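Local coordinates for histidine triad protein (Bacillus subtilis, PDB 1Y23) that probably binds nucleotides and acts as a nucleotide hydrolase or transferase of the histidine triad family, at residues 57-60 / 61-64; 63-66 / 67-70. All blocks are in the same frame, centred on the assembly; numbering follows the deposited sequence.

Interaction 1 of 2, residues 57-60 / 61-64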
ATOM      1  N   THR B  57       3.700  10.249  11.103  1.00 21.88           N
ATOM      2  CA  THR B  57       3.071  10.591  12.382  1.00 20.20           C
ATOM      3  C   THR B  57       1.584  10.572  12.018  1.00 19.00           C
ATOM      4  O   THR B  57       1.239  10.558  10.834  1.00 15.38           O
ATOM      5  CB  THR B  57       3.395  12.046  12.896  1.00 21.53           C
ATOM      6  OG1 THR B  57       2.970  13.015  11.924  1.00 21.10           O
ATOM      7  CG2 THR B  57       4.888  12.220  13.191  1.00 20.00           C
ATOM      8  N   ASP B  58       0.714  10.577  13.021  1.00 19.05           N
ATOM      9  CA  ASP B  58      -0.719  10.587  12.765  1.00 20.61           C
ATOM     10  C   ASP B  58      -1.129  11.845  12.003  1.00 20.52           C
ATOM     11  O   ASP B  58      -1.902  11.776  11.047  1.00 19.12           O
ATOM     12  CB  ASP B  58      -1.510  10.488  14.076  1.00 21.48           C
ATOM     13  CG  ASP B  58      -1.403   9.109  14.724  1.00 22.13           C
ATOM     14  OD1 ASP B  58      -0.943   8.164  14.052  1.00 21.63           O
ATOM     15  OD2 ASP B  58      -1.793   8.965  15.905  1.00 22.63           O
ATOM     16  N   GLU B  59      -0.593  12.986  12.414  1.00 20.92           N
ATOM     17  CA  GLU B  59      -0.919  14.236  11.758  1.00 24.32           C
ATOM     18  C   GLU B  59      -0.495  14.194  10.286  1.00 24.00           C
ATOM     19  O   GLU B  59      -1.232  14.644   9.417  1.00 25.18           O
ATOM     20  CB  GLU B  59      -0.255  15.417  12.488  1.00 26.52           C
ATOM     21  CG  GLU B  59      -0.724  16.807  12.025  1.00 32.64           C
ATOM     22  CD  GLU B  59      -2.253  16.965  12.003  1.00 36.21           C
ATOM     23  OE1 GLU B  59      -2.923  16.555  12.986  1.00 36.59           O
ATOM     24  OE2 GLU B  59      -2.778  17.513  10.999  1.00 37.50           O
ATOM     25  N   LEU B  60       0.672  13.641   9.992  1.00 24.29           N
ATOM     26  CA  LEU B  60       1.114  13.578   8.604  1.00 24.99           C
ATOM     27  C   LEU B  60       0.336  12.518   7.817  1.00 23.49           C
ATOM     28  O   LEU B  60       0.056  12.693   6.637  1.00 23.86           O
ATOM     29  CB  LEU B  60       2.613  13.292   8.545  1.00 28.69           C
ATOM     30  CG  LEU B  60       3.205  13.105   7.140  1.00 33.75           C
ATOM     31  CD1 LEU B  60       2.905  14.324   6.236  1.00 34.65           C
ATOM     32  CD2 LEU B  60       4.712  12.899   7.274  1.00 33.67           C
ATOM     33  N   ALA B  61      -0.011  11.419   8.477  1.00 22.80           N
ATOM     34  CA  ALA B  61      -0.774  10.351   7.836  1.00 22.59           C
ATOM     35  C   ALA B  61      -2.139  10.884   7.404  1.00 22.25           C
ATOM     36  O   ALA B  61      -2.712  10.449   6.402  1.00 20.64           O
ATOM     37  CB  ALA B  61      -0.966   9.178   8.808  1.00 20.37           C
ATOM     38  N   LYS B  62      -2.672  11.807   8.192  1.00 21.88           N
ATOM     39  CA  LYS B  62      -3.968  12.403   7.904  1.00 24.66           C
ATOM     40  C   LYS B  62      -3.922  13.313   6.665  1.00 23.68           C
ATOM     41  O   LYS B  62      -4.866  13.341   5.879  1.00 22.84           O
ATOM     42  CB  LYS B  62      -4.448  13.196   9.127  1.00 27.99           C
ATOM     43  CG  LYS B  62      -5.735  13.990   8.919  1.00 33.15           C
ATOM     44  CD  LYS B  62      -6.000  14.925  10.105  1.00 36.04           C
ATOM     45  CE  LYS B  62      -7.231  15.786   9.880  1.00 39.21           C
ATOM     46  NZ  LYS B  62      -7.493  16.724  11.010  1.00 40.41           N
ATOM     47  N   GLN B  63      -2.828  14.049   6.497  1.00 21.37           N
ATOM     48  CA  GLN B  63      -2.682  14.953   5.356  1.00 23.60           C
ATOM     49  C   GLN B  63      -2.245  14.208   4.090  1.00 25.19           C
ATOM     50  O   GLN B  63      -2.036  14.832   3.051  1.00 27.06           O
ATOM     51  CB  GLN B  63      -1.634  16.034   5.654  1.00 22.45           C
ATOM     52  CG  GLN B  63      -1.704  16.634   7.057  1.00 22.19           C
ATOM     53  CD  GLN B  63      -0.464  17.443   7.394  1.00 23.93           C
ATOM     54  OE1 GLN B  63       0.653  17.039   7.072  1.00 25.64           O
ATOM     55  NE2 GLN B  63      -0.651  18.575   8.055  1.00 20.31           N
ATOM     56  N   TYR B  64      -2.110  12.886   4.175  1.00 23.77           N
ATOM     57  CA  TYR B  64      -1.660  12.103   3.034  1.00 22.48           C
ATOM     58  C   TYR B  64      -2.594  11.062   2.436  1.00 23.20           C
ATOM     59  O   TYR B  64      -2.967  11.159   1.267  1.00 23.76           O
ATOM     60  CB  TYR B  64      -0.344  11.394   3.365  1.00 20.99           C
ATOM     61  CG  TYR B  64       0.118  10.472   2.263  1.00 19.29           C
ATOM     62  CD1 TYR B  64       0.777  10.966   1.142  1.00 19.66           C
ATOM     63  CD2 TYR B  64      -0.160   9.102   2.317  1.00 21.19           C
ATOM     64  CE1 TYR B  64       1.148  10.119   0.092  1.00 21.72           C
ATOM     65  CE2 TYR B  64       0.201   8.244   1.272  1.00 20.25           C
ATOM     66  CZ  TYR B  64       0.858   8.763   0.161  1.00 21.61           C
ATOM     67  OH  TYR B  64       1.221   7.924  -0.875  1.00 25.52           O
TER
HETATM   68  O   HOH W   1      -3.518  18.763   8.334  1.00 40.64           O
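In the short helix 58-62 of the HIT domain, Thr57, at the N-cap, accepts the amide of Ala61 at its carbonyl: Ala61 N to Thr57 O is 2.8 Å. The bond runs at 154° at the hydrogen, and the next residue repeats it from Lys62 N to Asp58 O at 3.0 Å. Thr57 also caps with its side chain, OG1 taking Leu60 N at 3.1 Å, which satisfies an amide of the first turn. Gln63 N makes two weak bonds, to Glu59 O and Leu60 O. The side chain of Gln63 folds back along residues 59 and 60. With CG anti to its own carbonyl carbon (chi1 -42°) and the chain extended beyond, CG lies 3.1 Å from Glu59 O, and the amide comes to the flank of Leu60, OE1 resting 3.6 Å from Leu60 CD1. Glu59 bends at chi2 and brings its carboxylate across the Gln63 amide, the two planes 87° apart, with no direct bond between them. With an alanine in place of Gln63, the bridging water would lose its N-H donor and a gap would probably open beside Leu60 CD1. Asp58 forms a salt bridge with Lys70 of the second subunit. A water spans Glu59 and Gln63, donating to Glu59 OE2 at 3.0 Å and accepting from Gln63 NE2 at 2.9 Å.

Interaction 2 of 2, residues 63-66 / 67-70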
ATOM      1  N   GLN B  63      -2.828  14.049   6.497  1.00 21.37           N
ATOM      2  CA  GLN B  63      -2.682  14.953   5.356  1.00 23.60           C
ATOM      3  C   GLN B  63      -2.245  14.208   4.090  1.00 25.19           C
ATOM      4  O   GLN B  63      -2.036  14.832   3.051  1.00 27.06           O
ATOM      5  CB  GLN B  63      -1.634  16.034   5.654  1.00 22.45           C
ATOM      6  CG  GLN B  63      -1.704  16.634   7.057  1.00 22.19           C
ATOM      7  CD  GLN B  63      -0.464  17.443   7.394  1.00 23.93           C
ATOM      8  OE1 GLN B  63       0.653  17.039   7.072  1.00 25.64           O
ATOM      9  NE2 GLN B  63      -0.651  18.575   8.055  1.00 20.31           N
ATOM     10  N   TYR B  64      -2.110  12.886   4.175  1.00 23.77           N
ATOM     11  CA  TYR B  64      -1.660  12.103   3.034  1.00 22.48           C
ATOM     12  C   TYR B  64      -2.594  11.062   2.436  1.00 23.20           C
ATOM     13  O   TYR B  64      -2.967  11.159   1.267  1.00 23.76           O
ATOM     14  CB  TYR B  64      -0.344  11.394   3.365  1.00 20.99           C
ATOM     15  CG  TYR B  64       0.118  10.472   2.263  1.00 19.29           C
ATOM     16  CD1 TYR B  64       0.777  10.966   1.142  1.00 19.66           C
ATOM     17  CD2 TYR B  64      -0.160   9.102   2.317  1.00 21.19           C
ATOM     18  CE1 TYR B  64       1.148  10.119   0.092  1.00 21.72           C
ATOM     19  CE2 TYR B  64       0.201   8.244   1.272  1.00 20.25           C
ATOM     20  CZ  TYR B  64       0.858   8.763   0.161  1.00 21.61           C
ATOM     21  OH  TYR B  64       1.221   7.924  -0.875  1.00 25.52           O
ATOM     22  N   PHE B  65      -2.962  10.062   3.231  1.00 23.72           N
ATOM     23  CA  PHE B  65      -3.780   8.957   2.743  1.00 25.00           C
ATOM     24  C   PHE B  65      -5.097   9.252   2.041  1.00 26.27           C
ATOM     25  O   PHE B  65      -5.479   8.510   1.139  1.00 25.19           O
ATOM     26  CB  PHE B  65      -4.053   7.954   3.869  1.00 26.08           C
ATOM     27  CG  PHE B  65      -4.701   6.675   3.387  1.00 29.56           C
ATOM     28  CD1 PHE B  65      -4.018   5.811   2.530  1.00 29.64           C
ATOM     29  CD2 PHE B  65      -6.003   6.352   3.755  1.00 28.78           C
ATOM     30  CE1 PHE B  65      -4.627   4.650   2.047  1.00 30.90           C
ATOM     31  CE2 PHE B  65      -6.620   5.191   3.276  1.00 30.57           C
ATOM     32  CZ  PHE B  65      -5.928   4.340   2.421  1.00 29.80           C
ATOM     33  N   HIS B  66      -5.801  10.306   2.448  1.00 26.65           N
ATOM     34  CA  HIS B  66      -7.080  10.606   1.820  1.00 26.89           C
ATOM     35  C   HIS B  66      -6.952  10.764   0.298  1.00 26.59           C
ATOM     36  O   HIS B  66      -7.870  10.422  -0.456  1.00 28.26           O
ATOM     37  CB  HIS B  66      -7.714  11.870   2.425  1.00 28.25           C
ATOM     38  CG  HIS B  66      -7.086  13.142   1.959  1.00 28.14           C
ATOM     39  ND1 HIS B  66      -6.013  13.723   2.600  1.00 29.43           N
ATOM     40  CD2 HIS B  66      -7.333  13.909   0.869  1.00 28.40           C
ATOM     41  CE1 HIS B  66      -5.622  14.789   1.924  1.00 29.43           C
ATOM     42  NE2 HIS B  66      -6.406  14.923   0.868  1.00 28.41           N
ATOM     43  N   ALA B  67      -5.814  11.271  -0.159  1.00 25.55           N
ATOM     44  CA  ALA B  67      -5.601  11.456  -1.592  1.00 26.43           C
ATOM     45  C   ALA B  67      -5.515  10.131  -2.370  1.00 27.26           C
ATOM     46  O   ALA B  67      -5.876  10.073  -3.552  1.00 27.68           O
ATOM     47  CB  ALA B  67      -4.340  12.287  -1.837  1.00 25.06           C
ATOM     48  N   VAL B  68      -5.054   9.068  -1.712  1.00 26.65           N
ATOM     49  CA  VAL B  68      -4.918   7.767  -2.363  1.00 25.70           C
ATOM     50  C   VAL B  68      -6.226   7.244  -2.972  1.00 26.08           C
ATOM     51  O   VAL B  68      -6.266   6.858  -4.143  1.00 26.44           O
ATOM     52  CB  VAL B  68      -4.331   6.720  -1.372  1.00 25.00           C
ATOM     53  CG1 VAL B  68      -4.394   5.310  -1.972  1.00 24.07           C
ATOM     54  CG2 VAL B  68      -2.890   7.086  -1.058  1.00 22.01           C
ATOM     55  N   PRO B  69      -7.312   7.220  -2.188  1.00 25.93           N
ATOM     56  CA  PRO B  69      -8.586   6.731  -2.725  1.00 26.25           C
ATOM     57  C   PRO B  69      -9.081   7.597  -3.884  1.00 27.11           C
ATOM     58  O   PRO B  69      -9.539   7.080  -4.908  1.00 27.76           O
ATOM     59  CB  PRO B  69      -9.512   6.794  -1.513  1.00 25.11           C
ATOM     60  CG  PRO B  69      -8.571   6.534  -0.367  1.00 24.11           C
ATOM     61  CD  PRO B  69      -7.404   7.419  -0.732  1.00 25.19           C
ATOM     62  N   LYS B  70      -8.976   8.913  -3.722  1.00 26.01           N
ATOM     63  CA  LYS B  70      -9.418   9.840  -4.757  1.00 26.96           C
ATOM     64  C   LYS B  70      -8.674   9.571  -6.063  1.00 27.04           C
ATOM     65  O   LYS B  70      -9.290   9.404  -7.116  1.00 27.71           O
ATOM     66  CB  LYS B  70      -9.171  11.288  -4.326  1.00 26.41           C
ATOM     67  CG  LYS B  70      -9.897  11.718  -3.062  1.00 28.82           C
ATOM     68  CD  LYS B  70      -9.503  13.142  -2.692  1.00 29.41           C
ATOM     69  CE  LYS B  70     -10.380  13.725  -1.604  1.00 28.09           C
ATOM     70  NZ  LYS B  70     -10.219  13.039  -0.315  1.00 28.94           N
TER
HETATM   71  O   HOH W   2     -10.512   9.866   0.897  1.00 33.64           O
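His66 and Lys70 cross at an oblique angle at the start of helix 67-79, the ammonium coming to the edge of the imidazole near its plane, with Lys70 NZ 3.2 Å from His66 CD2. The ring stands in the crowded position between its own backbone N and carbonyl carbon (chi1 76°), which lays one face over the amide of Ala67, His66 CG being 3.1 Å from Ala67 N. His66 ND1 has a weak hydrogen bond with Lys62 O. Lys70 is extended until a bend at chi4 (66°) turns NZ back to the ring. A water donates to His66 O at 3.0 Å and is held weakly by Lys70 NZ. Away from the histidine, Val68 presents CG2 to two aromatic rings, 4.0 Å from Tyr64 CE2 and 4.0 Å from Phe65 CD1, each met obliquely. Pro69 CG approaches Phe65 CE2 more loosely, and the Phe65 ring stacks on Phe65 of the second subunit. Ala67 N donates to Tyr64 O at 3.2 Å. Because Lys70 is paired with Asp58 of the second subunit, which also packs on His66, that carboxylate probably offsets the lysine's effect on the imidazole, and no clear shift in its ionisation follows.

In the fold
Following the chain from the N terminus, interaction 1 comes first and lies within helix 58-62 and the residues around it, and interaction 2 starts on the residues where it ends; neither closes a long loop. They share Gln63 and Tyr64, so they overlap in sequence and neither nests in nor crosses the other; their centres lie about 10 Å apart. Residues 63-66 join helix 58-62 to helix 67-79. Tyr64 ties this connection to the sheet, its hydroxyl bonding to Val44 O in strand 42-46, while Ala67 touches Tyr23 of strand 21-24. Both contacts reach the second subunit, where Ala61 of one chain packs on Phe65 of the other.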